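Local coordinates for amidohydrolase (Brucella melitensis biovar Abortus, PDB 4F0L), which is a metal-dependent amidohydrolase, crystallised with a bound iron(III) ion, that probably acts as a deaminase, perhaps on formimidoylglutamate-like substrates, at residues B[56-61]-B[394-399]; B[116-121]-B[157-162]. One frame throughout, in Å; residues are numbered along the deposited sequence.

Interaction 1. Residues B[56-61]-B[394-399]; sequences VVVAGM and DFVSLD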
# COMPACT_ATOMS: atom_id res chain seq x y z
N VAL B 56 9.72 -13.87 16.62
CA VAL B 56 8.84 -12.78 17.00
C VAL B 56 7.39 -13.22 16.84
O VAL B 56 6.99 -13.60 15.76
CB VAL B 56 9.07 -11.53 16.16
CG1 VAL B 56 8.04 -10.45 16.51
CG2 VAL B 56 10.50 -11.00 16.36
N VAL B 57 6.63 -13.17 17.93
CA VAL B 57 5.23 -13.66 17.97
C VAL B 57 4.32 -12.52 18.42
O VAL B 57 4.64 -11.77 19.36
CB VAL B 57 5.06 -14.88 18.90
CG1 VAL B 57 3.57 -15.20 19.11
CG2 VAL B 57 5.80 -16.08 18.31
N VAL B 58 3.24 -12.34 17.68
CA VAL B 58 2.22 -11.33 17.93
C VAL B 58 0.86 -11.98 17.87
O VAL B 58 0.70 -13.09 17.36
CB VAL B 58 2.28 -10.16 16.91
CG1 VAL B 58 3.64 -9.43 16.99
CG2 VAL B 58 2.02 -10.61 15.48
N ALA B 59 -0.14 -11.27 18.39
CA ALA B 59 -1.52 -11.76 18.39
C ALA B 59 -2.05 -11.87 16.97
O ALA B 59 -1.62 -11.14 16.09
CB ALA B 59 -2.40 -10.79 19.18
N GLY B 60 -2.98 -12.80 16.77
CA GLY B 60 -3.75 -12.89 15.57
C GLY B 60 -4.69 -11.71 15.44
O GLY B 60 -5.23 -11.22 16.41
N MET B 61 -4.83 -11.22 14.20
CA MET B 61 -5.65 -10.05 13.93
C MET B 61 -7.02 -10.49 13.45
O MET B 61 -7.14 -11.32 12.53
CB MET B 61 -4.98 -9.21 12.85
CG MET B 61 -5.70 -7.91 12.49
SD MET B 61 -5.67 -6.69 13.79
CE MET B 61 -3.91 -6.32 13.68
N ASP B 394 -4.44 -18.32 19.10
CA ASP B 394 -4.46 -17.65 17.82
C ASP B 394 -3.31 -16.62 17.79
O ASP B 394 -3.36 -15.60 18.49
CB ASP B 394 -5.78 -16.89 17.61
CG ASP B 394 -7.01 -17.77 17.65
OD1 ASP B 394 -6.94 -18.99 17.88
OD2 ASP B 394 -8.11 -17.21 17.46
N PHE B 395 -2.29 -16.85 16.98
CA PHE B 395 -1.19 -15.93 16.95
C PHE B 395 -0.35 -16.15 15.70
O PHE B 395 -0.64 -17.09 14.91
CB PHE B 395 -0.36 -15.98 18.25
CG PHE B 395 -0.04 -17.36 18.71
CD1 PHE B 395 0.96 -18.09 18.10
CD2 PHE B 395 -0.77 -17.95 19.74
CE1 PHE B 395 1.25 -19.38 18.52
CE2 PHE B 395 -0.47 -19.22 20.16
CZ PHE B 395 0.53 -19.94 19.55
N VAL B 396 0.62 -15.25 15.51
CA VAL B 396 1.35 -15.09 14.25
C VAL B 396 2.86 -14.90 14.54
O VAL B 396 3.23 -14.16 15.47
CB VAL B 396 0.83 -13.84 13.48
CG1 VAL B 396 1.59 -13.57 12.18
CG2 VAL B 396 -0.69 -13.94 13.20
N SER B 397 3.74 -15.60 13.79
CA SER B 397 5.17 -15.29 13.87
C SER B 397 5.58 -14.50 12.63
O SER B 397 5.04 -14.70 11.54
CB SER B 397 6.02 -16.51 14.05
OG SER B 397 6.07 -17.30 12.87
N LEU B 398 6.52 -13.58 12.82
CA LEU B 398 6.96 -12.72 11.77
C LEU B 398 8.34 -13.13 11.29
O LEU B 398 9.21 -13.43 12.11
CB LEU B 398 6.96 -11.26 12.23
CG LEU B 398 5.58 -10.68 12.59
CD1 LEU B 398 5.75 -9.31 13.22
CD2 LEU B 398 4.62 -10.57 11.39
N ASP B 399 8.55 -13.10 9.97
CA ASP B 399 9.88 -13.31 9.40
C ASP B 399 10.66 -12.02 9.59
O ASP B 399 10.32 -10.99 8.99
CB ASP B 399 9.75 -13.68 7.91
CG ASP B 399 11.10 -13.88 7.23
OD1 ASP B 399 12.10 -13.29 7.61
OD2 ASP B 399 11.17 -14.70 6.31
O HOH W 1 9.49 -15.20 14.09

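Interaction 2. Residues B[116-121]-B[157-162]; sequences DMLEAG and AGMGLT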
# COMPACT_ATOMS: atom_id res chain seq x y z
N ASP B 116 -6.03 -16.55 1.90
CA ASP B 116 -5.30 -15.29 1.71
C ASP B 116 -5.25 -14.48 3.05
O ASP B 116 -4.19 -13.99 3.48
CB ASP B 116 -6.03 -14.50 0.61
CG ASP B 116 -5.11 -13.75 -0.29
OD1 ASP B 116 -4.15 -13.17 0.27
OD2 ASP B 116 -5.39 -13.68 -1.55
N MET B 117 -6.39 -14.36 3.74
CA MET B 117 -6.42 -13.67 5.05
C MET B 117 -5.50 -14.35 6.05
O MET B 117 -4.73 -13.69 6.71
CB MET B 117 -7.84 -13.66 5.62
CG MET B 117 -8.79 -12.69 4.89
SD MET B 117 -10.41 -12.71 5.66
CE MET B 117 -11.25 -11.34 4.85
N LEU B 118 -5.57 -15.68 6.15
CA LEU B 118 -4.70 -16.42 7.08
C LEU B 118 -3.23 -16.18 6.76
O LEU B 118 -2.44 -15.90 7.66
CB LEU B 118 -5.02 -17.92 7.08
CG LEU B 118 -6.24 -18.34 7.92
CD1 LEU B 118 -6.74 -19.74 7.59
CD2 LEU B 118 -5.86 -18.28 9.43
N GLU B 119 -2.87 -16.22 5.48
CA GLU B 119 -1.50 -15.95 5.06
C GLU B 119 -1.02 -14.50 5.37
O GLU B 119 0.15 -14.25 5.57
CB GLU B 119 -1.31 -16.30 3.59
CG GLU B 119 -1.37 -17.79 3.27
CD GLU B 119 -1.04 -18.10 1.80
OE1 GLU B 119 -0.83 -17.12 1.03
OE2 GLU B 119 -0.95 -19.31 1.42
N ALA B 120 -1.97 -13.59 5.50
CA ALA B 120 -1.68 -12.24 5.87
C ALA B 120 -1.68 -12.03 7.41
O ALA B 120 -1.41 -10.91 7.86
CB ALA B 120 -2.70 -11.30 5.22
N GLY B 121 -2.02 -13.06 8.19
CA GLY B 121 -1.94 -12.96 9.65
C GLY B 121 -3.27 -12.63 10.32
O GLY B 121 -3.30 -12.25 11.50
N ALA B 157 -10.61 -23.88 5.87
CA ALA B 157 -9.45 -22.97 6.00
C ALA B 157 -8.78 -23.05 7.38
O ALA B 157 -7.58 -22.76 7.53
CB ALA B 157 -9.85 -21.53 5.70
N GLY B 158 -9.58 -23.42 8.37
CA GLY B 158 -9.19 -23.35 9.78
C GLY B 158 -9.27 -21.92 10.28
O GLY B 158 -8.61 -21.57 11.24
N MET B 159 -10.06 -21.08 9.62
CA MET B 159 -10.22 -19.67 9.97
C MET B 159 -11.32 -19.50 11.03
O MET B 159 -12.37 -20.15 10.94
CB MET B 159 -10.62 -18.90 8.70
CG MET B 159 -11.11 -17.48 8.95
SD MET B 159 -9.81 -16.42 9.61
CE MET B 159 -9.19 -15.79 8.04
N GLY B 160 -11.07 -18.65 12.04
CA GLY B 160 -12.09 -18.37 13.07
C GLY B 160 -13.21 -17.59 12.41
O GLY B 160 -12.96 -16.84 11.50
N LEU B 161 -14.45 -17.79 12.85
CA LEU B 161 -15.61 -17.16 12.20
C LEU B 161 -16.55 -16.49 13.21
O LEU B 161 -17.08 -17.14 14.11
CB LEU B 161 -16.40 -18.22 11.41
CG LEU B 161 -17.68 -17.75 10.68
CD1 LEU B 161 -17.39 -16.64 9.67
CD2 LEU B 161 -18.33 -18.96 9.98
N THR B 162 -16.72 -15.20 13.05
CA THR B 162 -17.87 -14.52 13.56
C THR B 162 -18.78 -14.23 12.39
O THR B 162 -18.51 -13.36 11.56
CB THR B 162 -17.48 -13.24 14.30
OG1 THR B 162 -16.68 -13.59 15.44
CG2 THR B 162 -18.70 -12.47 14.73

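Interaction 1. Residues B[56-61]-B[394-399]
Asp394 opens the pairing with its backbone, its carbonyl O receiving a long, weak hydrogen bond from Gly60 N (3.3 Å) just past the end of strand 56-59; its carboxylate turns elsewhere, OD1 bonding to Ser392 and to the backbone of Arg429. At Phe395, opposite Ala59 in a non-hydrogen-bonded pair, CG sits in the crowded position between backbone N and carbonyl carbon (chi1 46°), and the ring leads away from strand 56-59 to meet Trp427. Val57 CG1 still reaches it, crossing obliquely to 4.0 Å from Phe395 CD1. Val396 and Val58 form the hydrogen-bonded pair at the middle: Val396 N donates a hydrogen bond to Val58 O at 2.8 Å, and Val58 N returns a straighter bond (169°) to Val396 O at 2.9 Å, both nearly along the C=O axis. On the face these two valines share, Val58 CG2, itself in the crowded position, lies 4.0 Å from Val396 CB, while Val396 CG2 passes over Gly60 CA. Ser397 faces Val57 across the next, non-hydrogen-bonded pair; its CA approaches Val56 O to 3.1 Å in a CA-H...O contact, and its OG is engaged by Gln54 and by the backbone N of Asp425. Leu398 N then bonds to Val56 O (3.0 Å) in the carbonyl plane, and Leu398 CD1 touches CG1 of both Val56 and Val58. Beyond it, a water extends the pairing by accepting from Val56 N and donating to Leu398 O. Such an antiparallel pair, its strands at 145°, joins the start of the first barrel strand to a late strand of the beta-rich part, as in amidohydrolases that couple a TIM-like barrel to a small beta domain.

Interaction 2. Residues B[116-121]-B[157-162]
The last turn of helix 103-119 ends in a Schellman motif at Gly121, whose positive phi (98°) turns the chain out of the helix, and it packs beside a second such ending, where Gly158 closes helix 145-157 before strand 160-167 begins. Between the two segments the contact is apolar. Leu118 and Met159 carry most of it. In Met159, CG stands anti to the backbone N (chi1 167°), and bends at chi2 and chi3 curl the chain so that its terminal methyl, rather than its sulfur, leads toward the helix. That CE meets Met117 CB at 3.5 Å, tighter than ordinary van der Waals spacing, and rests 3.9 Å from Leu118 CG. The two methionines cross at about a right angle, Met117 running extended beyond CG and carrying its own end away from Met159. Leu118 instead slides past Met159 in the opposite direction. Its CD1 reaches over the end of helix 145-157, touching Ala157 CB at 4.1 Å and pressing against Ala157 O at 3.1 Å, with Met159 CB close to the same methyl. This buried carbonyl O is hydrogen-bonded to His439 NE2, so the leucine methyl packs against an oxygen that already has a polar partner. Tyr114, one turn earlier on helix 103-119, adds to the cover over Ala157 and Met159. On the inner side, Met117 continues onto Phe122 and Val125 of strand 122-129 and onto Asn63 and Ser66 of strand 56-66, so that the ends of two neighbouring helices are packed together against the parallel strands of the barrel.

Overall arrangement
Interactions 1 and 2 meet on one sheet, their centres 13 Å apart, and the 116-121 and 157-162 pair is nested within the long loop closed by 56-61 with 394-399. Gly121 joins them: its O lies 3.3 Å from Met61 N, a probable hydrogen bond, and 3.5 Å from Val396 CG2. The helix ending thus runs directly into the strand next to 56-66. Interaction 1 lies away from the metal site, although strand 56-66 carries on to the iron ligands His65 and His67. Interaction 2 lies nearer: the Met117 side chain is about 8 Å from those of His65 and Asp329. The side chain of Met117 is about 11 Å from the bound Fe(III) ion (FE).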